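Local structure of alpha-galactosidase (Lactobacillus brevis, 3MI6) at residues L14-T19 and H156-V161; Y36-H41 and Y300-M305; L252-N257 and Q292-I297; K662-A667 and F732-I737; R556-F561 and D642-E647. The protein probably hydrolyses terminal, non-reducing alpha-D-galactose residues from alpha-galactosides such as galactose oligosaccharides, galactomannans and galactolipids, as a family 36 glycoside hydrolase. All coordinates share one frame; numbering follows the deposited sequence.

Contact 1 (L14-T19 and H156-V161); sequences LQTDHT and HQDVIV
Asp158 reaches across to an ST motif in residues 14-19, where Thr16 OG1 accepts from Thr19 N. The motif shapes the turn between strands 11-15 and 19-25 and sets it against the turn before strand 159-167. The tight part centres on the Asp158 carboxylate. Asp158, Thr16 and Thr19 are buried, while His18 reaches the solvent. Asp158 CG stands beside the backbone N, anti to the carbonyl carbon (chi1 -79°). Asp158 OD1 takes two donors, Thr16 OG1 at 3.1 Å on its anti side and His18 N at 3.0 Å on its syn side. Asp158 OD2 accepts His18 ND1 at 2.8 Å through its syn lone pair. The His18 ring stands 74° from the carboxylate plane. An alanine in place of Asp158 would probably leave Thr16 OG1, His18 N and His18 ND1 without their shared acceptor and set the imidazole free to turn. Next to it the packing is light: Leu14 CD2 lies 4.1 Å from Ile160 CG2. On the solvent side Asp17 OD2 accepts His156 ND1 at 3.0 Å in a nearly straight bond, and Asp130 holds the other ring nitrogen. Deeper in, a water donates to Asp158 O and lies 2.6 Å from Thr19 OG1.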
# COMPACT_ATOMS: atom_id res chain seq x y z
N LEU D 14 -2.09 7.24 37.31
CA LEU D 14 -2.90 8.38 36.94
C LEU D 14 -4.19 7.98 36.16
O LEU D 14 -4.14 7.23 35.18
CB LEU D 14 -2.04 9.34 36.12
CG LEU D 14 -0.97 10.18 36.86
CD1 LEU D 14 0.14 9.34 37.45
CD2 LEU D 14 -0.39 11.26 35.93
N GLN D 15 -5.35 8.47 36.61
CA GLN D 15 -6.63 8.22 35.94
C GLN D 15 -7.34 9.48 35.50
O GLN D 15 -7.72 10.33 36.32
CB GLN D 15 -7.58 7.42 36.82
CG GLN D 15 -7.23 5.95 36.96
CD GLN D 15 -8.39 5.15 37.50
OE1 GLN D 15 -9.13 5.63 38.36
NE2 GLN D 15 -8.57 3.94 37.00
N THR D 16 -7.53 9.61 34.19
CA THR D 16 -8.38 10.65 33.64
C THR D 16 -9.78 10.03 33.48
O THR D 16 -10.01 8.89 33.89
CB THR D 16 -7.83 11.18 32.30
OG1 THR D 16 -7.42 10.09 31.48
CG2 THR D 16 -6.64 12.06 32.54
N ASP D 17 -10.72 10.76 32.89
CA ASP D 17 -12.01 10.15 32.64
C ASP D 17 -11.92 8.82 31.86
O ASP D 17 -12.69 7.89 32.14
CB ASP D 17 -12.96 11.14 31.98
CG ASP D 17 -13.44 12.20 32.94
OD1 ASP D 17 -13.13 12.05 34.15
OD2 ASP D 17 -14.11 13.18 32.52
N HIS D 18 -10.97 8.70 30.93
CA HIS D 18 -10.93 7.52 30.06
C HIS D 18 -9.56 6.86 29.90
O HIS D 18 -9.44 5.80 29.28
CB HIS D 18 -11.54 7.84 28.69
CG HIS D 18 -12.85 8.54 28.77
ND1 HIS D 18 -12.96 9.92 28.74
CD2 HIS D 18 -14.11 8.07 28.93
CE1 HIS D 18 -14.23 10.26 28.87
NE2 HIS D 18 -14.95 9.16 28.98
N THR D 19 -8.52 7.46 30.47
CA THR D 19 -7.19 6.87 30.33
C THR D 19 -6.50 6.48 31.65
O THR D 19 -6.89 6.94 32.73
CB THR D 19 -6.27 7.76 29.43
OG1 THR D 19 -5.68 8.82 30.19
CG2 THR D 19 -7.08 8.37 28.30
N HIS D 156 -10.69 15.65 32.93
CA HIS D 156 -11.87 15.87 32.07
C HIS D 156 -11.58 16.13 30.57
O HIS D 156 -12.49 16.15 29.75
CB HIS D 156 -12.81 16.93 32.68
CG HIS D 156 -13.20 16.64 34.09
ND1 HIS D 156 -13.74 15.44 34.48
CD2 HIS D 156 -13.09 17.39 35.22
CE1 HIS D 156 -13.95 15.45 35.79
NE2 HIS D 156 -13.57 16.63 36.26
N GLN D 157 -10.31 16.32 30.23
CA GLN D 157 -9.93 16.46 28.84
C GLN D 157 -8.97 15.33 28.49
O GLN D 157 -8.35 15.33 27.43
CB GLN D 157 -9.30 17.83 28.57
CG GLN D 157 -10.18 19.01 28.92
CD GLN D 157 -10.15 19.38 30.39
OE1 GLN D 157 -9.17 19.10 31.08
NE2 GLN D 157 -11.22 20.02 30.87
N ASP D 158 -8.83 14.39 29.40
CA ASP D 158 -7.97 13.23 29.14
C ASP D 158 -6.50 13.60 28.89
O ASP D 158 -5.75 12.82 28.32
CB ASP D 158 -8.56 12.38 28.01
CG ASP D 158 -9.72 11.48 28.49
OD1 ASP D 158 -9.69 11.05 29.67
OD2 ASP D 158 -10.65 11.19 27.70
N VAL D 159 -6.10 14.77 29.38
CA VAL D 159 -4.73 15.27 29.27
C VAL D 159 -3.88 15.01 30.51
O VAL D 159 -4.31 15.26 31.63
CB VAL D 159 -4.74 16.80 29.10
CG1 VAL D 159 -3.33 17.36 29.30
CG2 VAL D 159 -5.31 17.20 27.75
N ILE D 160 -2.67 14.51 30.31
CA ILE D 160 -1.66 14.45 31.35
C ILE D 160 -0.54 15.36 30.90
O ILE D 160 -0.09 15.24 29.77
CB ILE D 160 -1.10 13.04 31.47
CG1 ILE D 160 -2.13 12.12 32.14
CG2 ILE D 160 0.20 13.04 32.25
CD1 ILE D 160 -1.91 10.65 31.94
N VAL D 161 -0.12 16.29 31.76
CA VAL D 161 0.97 17.23 31.45
C VAL D 161 2.24 16.86 32.19
O VAL D 161 2.20 16.63 33.39
CB VAL D 161 0.63 18.67 31.90
CG1 VAL D 161 1.83 19.59 31.65
CG2 VAL D 161 -0.58 19.19 31.18
O HOH W 1 -4.55 10.63 28.68

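Contact 2 (Y36-H41 and Y300-M305); sequences YGPRIH and YTSAGM
Tyr36 and Tyr300 lie alongside each other, running opposite ways, and Pro38 lies against the far end of the Tyr300 ring. In both tyrosines CG is anti to the backbone N (chi1 -174° in Tyr36, 169° in Tyr300). The hydroxyl end of Tyr36 meets the root of Tyr300, with Tyr36 CZ 4.2 Å from Tyr300 CB. Pro38 and Tyr300 cross obliquely. Pro38 CD is 3.7 Å from Tyr300 CZ, and Pro38 CG is 3.5 Å from Tyr300 OH. Between these two touches the backbone bends at Gly37. The Gly37 carbonyl carbon sits 4.2 Å above one face of the Tyr300 ring, toward the rim. Ser302 turns back to the same phenol: Tyr300 OH and Ser302 OG are 2.7 Å apart and hydrogen-bonded, and either could be the donor. Ser302 OG also packs on Pro38 CG at 3.7 Å. The contact joins the corner after strand 31-36, the last strand of the small N-terminal sheet, to the end of strand 290-301 in the large antiparallel sheet. Phe248 meets both tyrosine rings, and Asn709 of a second subunit packs on Pro38. The two segments share no hydrogen bond. The chemistry is that of aromatic and proline packing, with the phenol of Tyr300 tied within its own segment.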
# COMPACT_ATOMS: atom_id res chain seq x y z
N TYR D 36 0.04 2.76 29.38
CA TYR D 36 -0.66 4.00 29.04
C TYR D 36 -1.60 3.62 27.93
O TYR D 36 -1.18 3.08 26.91
CB TYR D 36 0.32 5.11 28.62
CG TYR D 36 -0.30 6.48 28.37
CD1 TYR D 36 -1.51 6.84 28.94
CD2 TYR D 36 0.34 7.42 27.57
CE1 TYR D 36 -2.08 8.10 28.71
CE2 TYR D 36 -0.21 8.68 27.33
CZ TYR D 36 -1.43 9.02 27.90
OH TYR D 36 -1.98 10.27 27.65
N GLY D 37 -2.89 3.84 28.15
CA GLY D 37 -3.90 3.31 27.27
C GLY D 37 -5.27 3.66 27.80
O GLY D 37 -5.39 4.54 28.65
N PRO D 38 -6.32 3.00 27.29
CA PRO D 38 -7.64 3.24 27.89
C PRO D 38 -7.60 2.96 29.40
O PRO D 38 -6.73 2.21 29.86
CB PRO D 38 -8.54 2.22 27.18
CG PRO D 38 -7.84 1.92 25.89
CD PRO D 38 -6.38 2.06 26.15
N ARG D 39 -8.51 3.57 30.15
CA ARG D 39 -8.54 3.39 31.60
C ARG D 39 -8.65 1.92 32.03
O ARG D 39 -9.42 1.14 31.45
CB ARG D 39 -9.69 4.20 32.20
CG ARG D 39 -9.69 4.24 33.72
CD ARG D 39 -10.39 5.50 34.24
NE ARG D 39 -10.81 5.42 35.64
CZ ARG D 39 -11.76 6.19 36.15
NH1 ARG D 39 -12.37 7.07 35.37
NH2 ARG D 39 -12.11 6.08 37.43
N ILE D 40 -7.86 1.54 33.03
CA ILE D 40 -8.00 0.23 33.65
C ILE D 40 -8.03 0.39 35.17
O ILE D 40 -7.71 1.44 35.69
CB ILE D 40 -6.92 -0.79 33.20
CG1 ILE D 40 -5.56 -0.51 33.85
CG2 ILE D 40 -6.80 -0.81 31.69
CD1 ILE D 40 -4.48 -1.48 33.42
N HIS D 41 -8.43 -0.66 35.88
CA HIS D 41 -8.70 -0.55 37.31
C HIS D 41 -7.45 -0.31 38.14
O HIS D 41 -6.37 -0.78 37.80
CB HIS D 41 -9.43 -1.80 37.81
CG HIS D 41 -10.92 -1.66 37.81
ND1 HIS D 41 -11.74 -2.47 37.07
CD2 HIS D 41 -11.73 -0.80 38.47
CE1 HIS D 41 -13.00 -2.13 37.27
NE2 HIS D 41 -13.02 -1.12 38.12
N TYR D 300 -4.50 10.64 24.99
CA TYR D 300 -4.89 9.44 24.29
C TYR D 300 -6.40 9.42 24.15
O TYR D 300 -7.11 10.06 24.91
CB TYR D 300 -4.42 8.19 25.02
CG TYR D 300 -5.04 6.91 24.47
CD1 TYR D 300 -6.33 6.53 24.84
CD2 TYR D 300 -4.34 6.10 23.59
CE1 TYR D 300 -6.91 5.38 24.35
CE2 TYR D 300 -4.91 4.93 23.09
CZ TYR D 300 -6.20 4.58 23.47
OH TYR D 300 -6.78 3.43 22.97
N THR D 301 -6.87 8.68 23.16
CA THR D 301 -8.29 8.38 23.01
C THR D 301 -8.44 7.15 22.14
O THR D 301 -7.53 6.77 21.42
CB THR D 301 -9.06 9.55 22.38
OG1 THR D 301 -10.44 9.19 22.31
CG2 THR D 301 -8.58 9.82 20.99
N SER D 302 -9.60 6.51 22.21
CA SER D 302 -9.89 5.35 21.37
C SER D 302 -10.96 5.75 20.38
O SER D 302 -11.40 4.96 19.54
CB SER D 302 -10.40 4.20 22.22
OG SER D 302 -9.43 3.81 23.18
N ALA D 303 -11.39 7.00 20.50
CA ALA D 303 -12.50 7.49 19.73
C ALA D 303 -12.08 8.29 18.49
O ALA D 303 -12.89 9.03 17.91
CB ALA D 303 -13.42 8.27 20.62
N GLY D 304 -10.83 8.12 18.07
CA GLY D 304 -10.35 8.75 16.84
C GLY D 304 -9.81 10.17 16.95
O GLY D 304 -9.89 10.82 18.00
N MSE D 305 -9.28 10.67 15.84
CA MSE D 305 -8.50 11.91 15.89
C MSE D 305 -9.30 13.20 16.08
O MSE D 305 -8.80 14.17 16.67
CB MSE D 305 -7.57 12.02 14.68
CG MSE D 305 -6.57 10.87 14.60
SE MSE D 305 -5.33 10.94 13.09
CE MSE D 305 -6.50 10.47 11.59

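Contact 3 (L252-N257 and Q292-I297); sequences LVYSGN and QTPEAI
Tyr254 meets Pro294 with its CG anti to the backbone N (chi1 -166°), which puts Tyr254 CG 3.7 Å from Pro294 CG. Ring atom CD1 of Tyr254 lies 3.3 Å from Pro294 CG. In Val253 the CG2 branch stands beside the backbone N and anti to the carbonyl carbon. Val253 CG2 touches Ile297 CD1 at 4.1 Å. The backbone of Val253 (phi -82°, psi 78°) forms the centre of an inverse gamma turn, closed by a weak bond from Tyr254 N to Leu252 O. The turn comes just where the antiparallel pairing ends. Leu252 and Ala296 form a non-hydrogen-bonded pair, with CA atoms 4.5 Å apart. One step on, Val253 N donates to Glu295 O at 2.8 Å, nearly along the C=O axis. Leu252 CA adds a CA-H...O contact to the same oxygen. The return link is made by a water. It donates to Val253 O at 2.9 Å and accepts from Glu295 N at 2.7 Å. The water thus lies between the two chains as they part, and it serves two buried backbone groups. The carboxylate of Glu295 forms a salt bridge with Lys114 and also holds Thr123. The Tyr254 side chain is about 12 Å from that of Met480, a predicted substrate-binding residue. Tyr254 packs on His502 and Ile505 of helix 500-518, while Ile297 lies on Phe315 of helix 305-319 and on Val159 of the adjacent strand 159-167.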
# COMPACT_ATOMS: atom_id res chain seq x y z
N LEU D 252 3.86 20.49 23.03
CA LEU D 252 4.96 21.05 23.79
C LEU D 252 4.76 22.54 24.02
O LEU D 252 4.70 23.30 23.07
CB LEU D 252 6.23 20.88 22.97
CG LEU D 252 7.43 20.25 23.64
CD1 LEU D 252 8.71 21.03 23.23
CD2 LEU D 252 7.24 20.17 25.16
N VAL D 253 4.67 22.98 25.27
CA VAL D 253 4.55 24.42 25.47
C VAL D 253 5.92 25.09 25.41
O VAL D 253 6.48 25.41 26.44
CB VAL D 253 3.90 24.76 26.78
CG1 VAL D 253 3.45 26.21 26.73
CG2 VAL D 253 2.74 23.83 27.02
N TYR D 254 6.43 25.29 24.21
CA TYR D 254 7.77 25.82 23.99
C TYR D 254 7.79 26.42 22.59
O TYR D 254 6.97 26.05 21.76
CB TYR D 254 8.80 24.70 24.10
CG TYR D 254 10.22 25.20 24.22
CD1 TYR D 254 10.57 26.08 25.24
CD2 TYR D 254 11.20 24.80 23.32
CE1 TYR D 254 11.86 26.55 25.35
CE2 TYR D 254 12.50 25.26 23.41
CZ TYR D 254 12.82 26.13 24.44
OH TYR D 254 14.11 26.61 24.54
N SER D 255 8.68 27.35 22.31
CA SER D 255 8.63 28.05 21.04
C SER D 255 9.99 28.13 20.38
O SER D 255 10.16 28.83 19.39
CB SER D 255 8.09 29.48 21.23
OG SER D 255 7.00 29.49 22.13
N GLY D 256 10.96 27.44 20.96
CA GLY D 256 12.32 27.46 20.47
C GLY D 256 12.67 26.12 19.89
O GLY D 256 11.80 25.43 19.34
N ASN D 257 13.94 25.73 19.99
CA ASN D 257 14.38 24.47 19.41
C ASN D 257 13.71 23.28 20.04
O ASN D 257 13.76 23.11 21.25
CB ASN D 257 15.88 24.35 19.57
CG ASN D 257 16.62 25.32 18.71
OD1 ASN D 257 16.03 25.93 17.83
ND2 ASN D 257 17.91 25.47 18.95
N GLN D 292 14.29 24.09 34.93
CA GLN D 292 12.92 23.63 34.62
C GLN D 292 12.73 23.36 33.10
O GLN D 292 12.99 24.25 32.28
CB GLN D 292 11.91 24.70 35.09
CG GLN D 292 10.44 24.44 34.77
CD GLN D 292 9.91 23.18 35.44
OE1 GLN D 292 9.79 23.10 36.66
NE2 GLN D 292 9.56 22.19 34.62
N THR D 293 12.29 22.16 32.72
CA THR D 293 11.95 21.94 31.30
C THR D 293 10.61 22.57 30.95
O THR D 293 9.76 22.76 31.83
CB THR D 293 11.89 20.46 30.89
OG1 THR D 293 10.68 19.88 31.39
CG2 THR D 293 13.07 19.68 31.41
N PRO D 294 10.40 22.90 29.66
CA PRO D 294 9.08 23.36 29.22
C PRO D 294 8.14 22.18 29.37
O PRO D 294 8.63 21.04 29.42
CB PRO D 294 9.28 23.67 27.74
CG PRO D 294 10.74 23.72 27.52
CD PRO D 294 11.36 22.82 28.54
N GLU D 295 6.84 22.42 29.42
CA GLU D 295 5.89 21.32 29.62
C GLU D 295 5.55 20.53 28.36
O GLU D 295 5.41 21.10 27.26
CB GLU D 295 4.61 21.86 30.27
CG GLU D 295 4.78 22.11 31.75
CD GLU D 295 3.55 22.66 32.40
OE1 GLU D 295 2.70 23.26 31.69
OE2 GLU D 295 3.42 22.51 33.63
N ALA D 296 5.43 19.22 28.52
CA ALA D 296 4.92 18.35 27.45
C ALA D 296 3.45 18.07 27.69
O ALA D 296 3.07 17.71 28.79
CB ALA D 296 5.72 17.05 27.41
N ILE D 297 2.61 18.24 26.66
CA ILE D 297 1.20 17.79 26.70
C ILE D 297 1.05 16.38 26.13
O ILE D 297 1.46 16.13 25.00
CB ILE D 297 0.25 18.70 25.89
CG1 ILE D 297 0.49 20.19 26.17
CG2 ILE D 297 -1.19 18.34 26.17
CD1 ILE D 297 0.35 20.59 27.62
O HOH W 2 6.18 25.02 29.30

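Contact 4 (K662-A667 and F732-I737); sequences KQAIAA and FVVTAI
Ala664 and Val734 form the central hydrogen-bonded pair of two antiparallel strands in the C-terminal beta domain. The axes of strands 663-667 and 732-736 pass 4.7 Å apart, with 162° between their directions. Backbone hydrogen bonds come first. Val734 N donates to Ala664 O at 2.7 Å, and Ala664 N donates back to Val734 O at 3.1 Å. Ala666 and Phe732 form the same two-bond pair. Ala736 N to Lys662 O extends the pairing by one bond. Weaker CA-H...O contacts fill the non-hydrogen-bonded positions: Gln663 CA lies 3.4 Å from Val734 O, and Ile665 CA does the same with Phe732 O. Apolar contacts make the third kind. On one face, Ala664 CB meets Val734 CB at 3.9 Å, and Ala666 CB lies against Phe732 CB. Val734 has CG1 anti to its backbone N (chi1 179°). Val734 CG2 stands beside that N and 3.8 Å from Ala664 O, the acceptor of the N-H. The Phe732 ring lies nearly parallel to that of Phe682, and Phe684 covers Ala666 and Val734. On the face of Ile665 and Val733, Ile665 CG1 approaches Val733 CG2 at 4.3 Å. Helix 630-635 covers this face through Leu632 and Phe633. At the end of the pairing, Ala736 CB packs on Lys662 CB at 3.7 Å. The strands are thus joined chiefly by main-chain hydrogen bonds, and in the pairs Ala664-Val734 and Ala666-Phe732 a small alanine facing a larger residue adds light side-chain contact.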
# COMPACT_ATOMS: atom_id res chain seq x y z
N LYS D 662 -27.44 22.24 18.74
CA LYS D 662 -28.64 22.75 18.07
C LYS D 662 -28.31 23.68 16.91
O LYS D 662 -29.20 24.09 16.18
CB LYS D 662 -29.53 23.49 19.07
CG LYS D 662 -30.27 22.61 20.07
CD LYS D 662 -30.89 23.49 21.15
CE LYS D 662 -31.54 22.71 22.29
NZ LYS D 662 -32.10 23.69 23.28
N GLN D 663 -27.04 24.04 16.76
CA GLN D 663 -26.63 24.79 15.59
C GLN D 663 -25.35 24.21 15.03
O GLN D 663 -24.55 23.64 15.77
CB GLN D 663 -26.44 26.28 15.92
CG GLN D 663 -27.74 27.04 16.23
CD GLN D 663 -27.75 28.45 15.62
OE1 GLN D 663 -28.40 28.69 14.59
NE2 GLN D 663 -27.01 29.38 16.24
N ALA D 664 -25.18 24.32 13.71
CA ALA D 664 -23.94 23.88 13.08
C ALA D 664 -23.73 24.56 11.75
O ALA D 664 -24.69 24.90 11.07
CB ALA D 664 -23.91 22.37 12.90
N ILE D 665 -22.47 24.78 11.39
CA ILE D 665 -22.13 25.15 10.03
C ILE D 665 -21.11 24.20 9.43
O ILE D 665 -20.03 24.01 9.97
CB ILE D 665 -21.64 26.58 9.95
CG1 ILE D 665 -22.82 27.53 10.17
CG2 ILE D 665 -21.01 26.84 8.60
CD1 ILE D 665 -22.45 29.00 10.21
N ALA D 666 -21.48 23.59 8.31
CA ALA D 666 -20.61 22.69 7.56
C ALA D 666 -20.16 23.37 6.28
O ALA D 666 -20.79 24.30 5.79
CB ALA D 666 -21.34 21.39 7.25
N ALA D 667 -19.05 22.91 5.73
CA ALA D 667 -18.57 23.49 4.49
C ALA D 667 -17.87 22.42 3.72
O ALA D 667 -17.12 21.65 4.30
CB ALA D 667 -17.63 24.63 4.77
N PHE D 732 -23.40 24.98 4.57
CA PHE D 732 -24.57 24.34 5.12
C PHE D 732 -24.86 24.84 6.54
O PHE D 732 -24.23 24.38 7.50
CB PHE D 732 -24.35 22.84 5.17
CG PHE D 732 -24.12 22.22 3.83
CD1 PHE D 732 -25.19 21.93 2.99
CD2 PHE D 732 -22.84 21.88 3.41
CE1 PHE D 732 -24.97 21.34 1.76
CE2 PHE D 732 -22.63 21.28 2.17
CZ PHE D 732 -23.69 21.02 1.35
N VAL D 733 -25.79 25.78 6.68
CA VAL D 733 -26.21 26.27 7.99
C VAL D 733 -27.31 25.37 8.58
O VAL D 733 -28.41 25.26 8.03
CB VAL D 733 -26.76 27.69 7.88
CG1 VAL D 733 -27.16 28.21 9.25
CG2 VAL D 733 -25.74 28.60 7.22
N VAL D 734 -27.00 24.73 9.70
CA VAL D 734 -27.91 23.75 10.29
C VAL D 734 -28.61 24.31 11.52
O VAL D 734 -27.96 24.67 12.49
CB VAL D 734 -27.16 22.48 10.70
CG1 VAL D 734 -28.11 21.48 11.32
CG2 VAL D 734 -26.46 21.87 9.49
N THR D 735 -29.93 24.40 11.46
CA THR D 735 -30.72 24.92 12.57
C THR D 735 -31.61 23.84 13.15
O THR D 735 -32.32 23.15 12.41
CB THR D 735 -31.66 26.07 12.13
OG1 THR D 735 -30.90 27.13 11.54
CG2 THR D 735 -32.45 26.62 13.32
N ALA D 736 -31.60 23.72 14.47
CA ALA D 736 -32.53 22.84 15.15
C ALA D 736 -33.98 23.38 15.12
O ALA D 736 -34.23 24.57 15.35
CB ALA D 736 -32.08 22.59 16.60
N ILE D 737 -34.91 22.49 14.81
CA ILE D 737 -36.32 22.80 14.96
C ILE D 737 -36.73 22.52 16.40
O ILE D 737 -36.68 21.38 16.88
CB ILE D 737 -37.21 21.98 13.97
CG1 ILE D 737 -36.98 22.43 12.53
CG2 ILE D 737 -38.70 22.15 14.29
CD1 ILE D 737 -38.20 22.22 11.63

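Contact 5 (R556-F561 and D642-E647); sequences RLLIQF and DSPFVE
Phe561 and Pro644 form a CH-pi contact that fixes a helix of the TIM-barrel domain to a type I beta turn of the C-terminal beta domain. Pro644 CD stands 3.6 Å from the Phe561 ring centroid, only 8° off the ring normal. Phe645 comes alongside, with Phe645 CD2 3.8 Å from Phe561 CD1, which lies near the plane of the Phe645 ring. Leu558 completes the first shell. Leu558 CD1 touches Pro644 CB at 3.8 Å, and Leu558 O sits at the edge of the Phe645 ring, 3.5 Å from Phe645 CZ. An alanine at Phe561 would probably leave Pro644 CD without the ring face beneath it and open a gap between helix and turn. Phe561 CG is anti to its backbone N (chi1 -155°), and its CB bond points toward the turn. Thr652 of strand 651-657 also packs on both Phe561 and Pro644. Farther out, Asp642 is tied to Ser653 of that strand, which anchors the start of the loop. The turn runs from Ser643 to Val646 and is closed by Val646 N to Ser643 O at 3.2 Å. Inside it, an ST turn holds Phe645: Phe645 N donates to Ser643 OG at 3.0 Å.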
# COMPACT_ATOMS: atom_id res chain seq x y z
N ARG D 556 -4.89 27.58 1.86
CA ARG D 556 -5.28 27.66 3.26
C ARG D 556 -6.06 26.41 3.68
O ARG D 556 -5.84 25.87 4.76
CB ARG D 556 -6.07 28.94 3.55
CG ARG D 556 -5.24 30.21 3.64
CD ARG D 556 -4.21 30.17 4.78
NE ARG D 556 -4.74 30.64 6.05
CZ ARG D 556 -4.24 31.66 6.74
NH1 ARG D 556 -3.20 32.33 6.30
NH2 ARG D 556 -4.79 32.02 7.89
N LEU D 557 -6.97 25.96 2.84
CA LEU D 557 -7.64 24.70 3.08
C LEU D 557 -6.63 23.69 3.63
O LEU D 557 -6.80 23.16 4.73
CB LEU D 557 -8.23 24.16 1.78
CG LEU D 557 -9.74 24.14 1.57
CD1 LEU D 557 -10.49 24.92 2.65
CD2 LEU D 557 -10.08 24.64 0.15
N LEU D 558 -5.56 23.43 2.87
CA LEU D 558 -4.58 22.47 3.35
C LEU D 558 -3.96 22.90 4.68
O LEU D 558 -3.91 22.11 5.62
CB LEU D 558 -3.53 22.17 2.28
CG LEU D 558 -3.95 21.21 1.16
CD1 LEU D 558 -5.18 21.69 0.43
CD2 LEU D 558 -2.83 20.99 0.19
N ILE D 559 -3.53 24.16 4.78
CA ILE D 559 -2.83 24.64 5.97
C ILE D 559 -3.70 24.60 7.22
O ILE D 559 -3.25 24.16 8.28
CB ILE D 559 -2.27 26.06 5.75
CG1 ILE D 559 -1.22 26.04 4.64
CG2 ILE D 559 -1.59 26.53 7.01
CD1 ILE D 559 -0.78 27.39 4.12
N GLN D 560 -4.95 25.03 7.10
CA GLN D 560 -5.89 25.01 8.21
C GLN D 560 -6.33 23.58 8.61
O GLN D 560 -6.39 23.23 9.80
CB GLN D 560 -7.08 25.91 7.92
CG GLN D 560 -6.66 27.38 7.81
CD GLN D 560 -7.81 28.31 7.43
OE1 GLN D 560 -7.59 29.36 6.82
NE2 GLN D 560 -9.03 27.94 7.81
N PHE D 561 -6.60 22.75 7.61
CA PHE D 561 -6.95 21.38 7.89
C PHE D 561 -5.87 20.76 8.77
O PHE D 561 -6.17 20.18 9.81
CB PHE D 561 -7.10 20.59 6.60
CG PHE D 561 -7.99 19.39 6.73
CD1 PHE D 561 -7.46 18.15 7.01
CD2 PHE D 561 -9.36 19.51 6.58
CE1 PHE D 561 -8.28 17.06 7.12
CE2 PHE D 561 -10.17 18.43 6.69
CZ PHE D 561 -9.63 17.20 6.96
N ASP D 642 -14.08 15.37 5.19
CA ASP D 642 -13.31 15.00 4.01
C ASP D 642 -11.92 15.66 4.03
O ASP D 642 -11.82 16.88 4.25
CB ASP D 642 -14.06 15.41 2.73
CG ASP D 642 -15.42 14.71 2.60
OD1 ASP D 642 -15.40 13.48 2.32
OD2 ASP D 642 -16.49 15.37 2.76
N SER D 643 -10.87 14.88 3.79
CA SER D 643 -9.50 15.36 3.95
C SER D 643 -8.70 15.50 2.67
O SER D 643 -8.62 14.55 1.89
CB SER D 643 -8.73 14.41 4.86
OG SER D 643 -7.37 14.78 4.90
N PRO D 644 -8.07 16.66 2.45
CA PRO D 644 -7.23 16.90 1.27
C PRO D 644 -5.95 16.09 1.36
O PRO D 644 -5.14 16.13 0.43
CB PRO D 644 -6.87 18.37 1.40
CG PRO D 644 -6.84 18.58 2.85
CD PRO D 644 -7.99 17.79 3.39
N PHE D 645 -5.77 15.36 2.46
CA PHE D 645 -4.57 14.56 2.65
C PHE D 645 -4.82 13.07 2.46
O PHE D 645 -3.90 12.26 2.63
CB PHE D 645 -3.97 14.82 4.03
CG PHE D 645 -3.58 16.24 4.26
CD1 PHE D 645 -2.52 16.80 3.58
CD2 PHE D 645 -4.27 17.03 5.18
CE1 PHE D 645 -2.15 18.14 3.81
CE2 PHE D 645 -3.90 18.37 5.41
CZ PHE D 645 -2.85 18.92 4.73
N VAL D 646 -6.06 12.71 2.12
CA VAL D 646 -6.48 11.32 1.96
C VAL D 646 -6.89 11.33 0.51
O VAL D 646 -7.28 12.39 -0.02
CB VAL D 646 -7.56 10.91 3.00
CG1 VAL D 646 -8.19 9.57 2.62
CG2 VAL D 646 -7.00 10.87 4.40
N GLU D 647 -6.83 10.16 -0.14
CA GLU D 647 -7.42 9.99 -1.46
C GLU D 647 -6.77 10.98 -2.42
O GLU D 647 -5.60 11.25 -2.32
CB GLU D 647 -8.94 10.22 -1.39

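Contacts 1 and 2 are close neighbours, with centres 9 Å apart. His18 O and Arg39 N, 2.6 Å apart, probably form a hydrogen bond between them. Contact 3 lies on the same large sheet and shares strand 290-301 with contact 2, about 24 Å away between centres. Contact 3 touches contact 1 where Val161 CG1 packs on Glu295 CD at 3.6 Å. Contact 5 joins the barrel to the C-terminal domain that holds contact 4; their nearest atoms are about 6 Å apart. Contact 2 comes within about 7 Å of contact 5. In contact 3 the Tyr254 side chain is about 12 Å from that of Met480, a predicted substrate-binding residue; the other contacts lie away from the annotated sites.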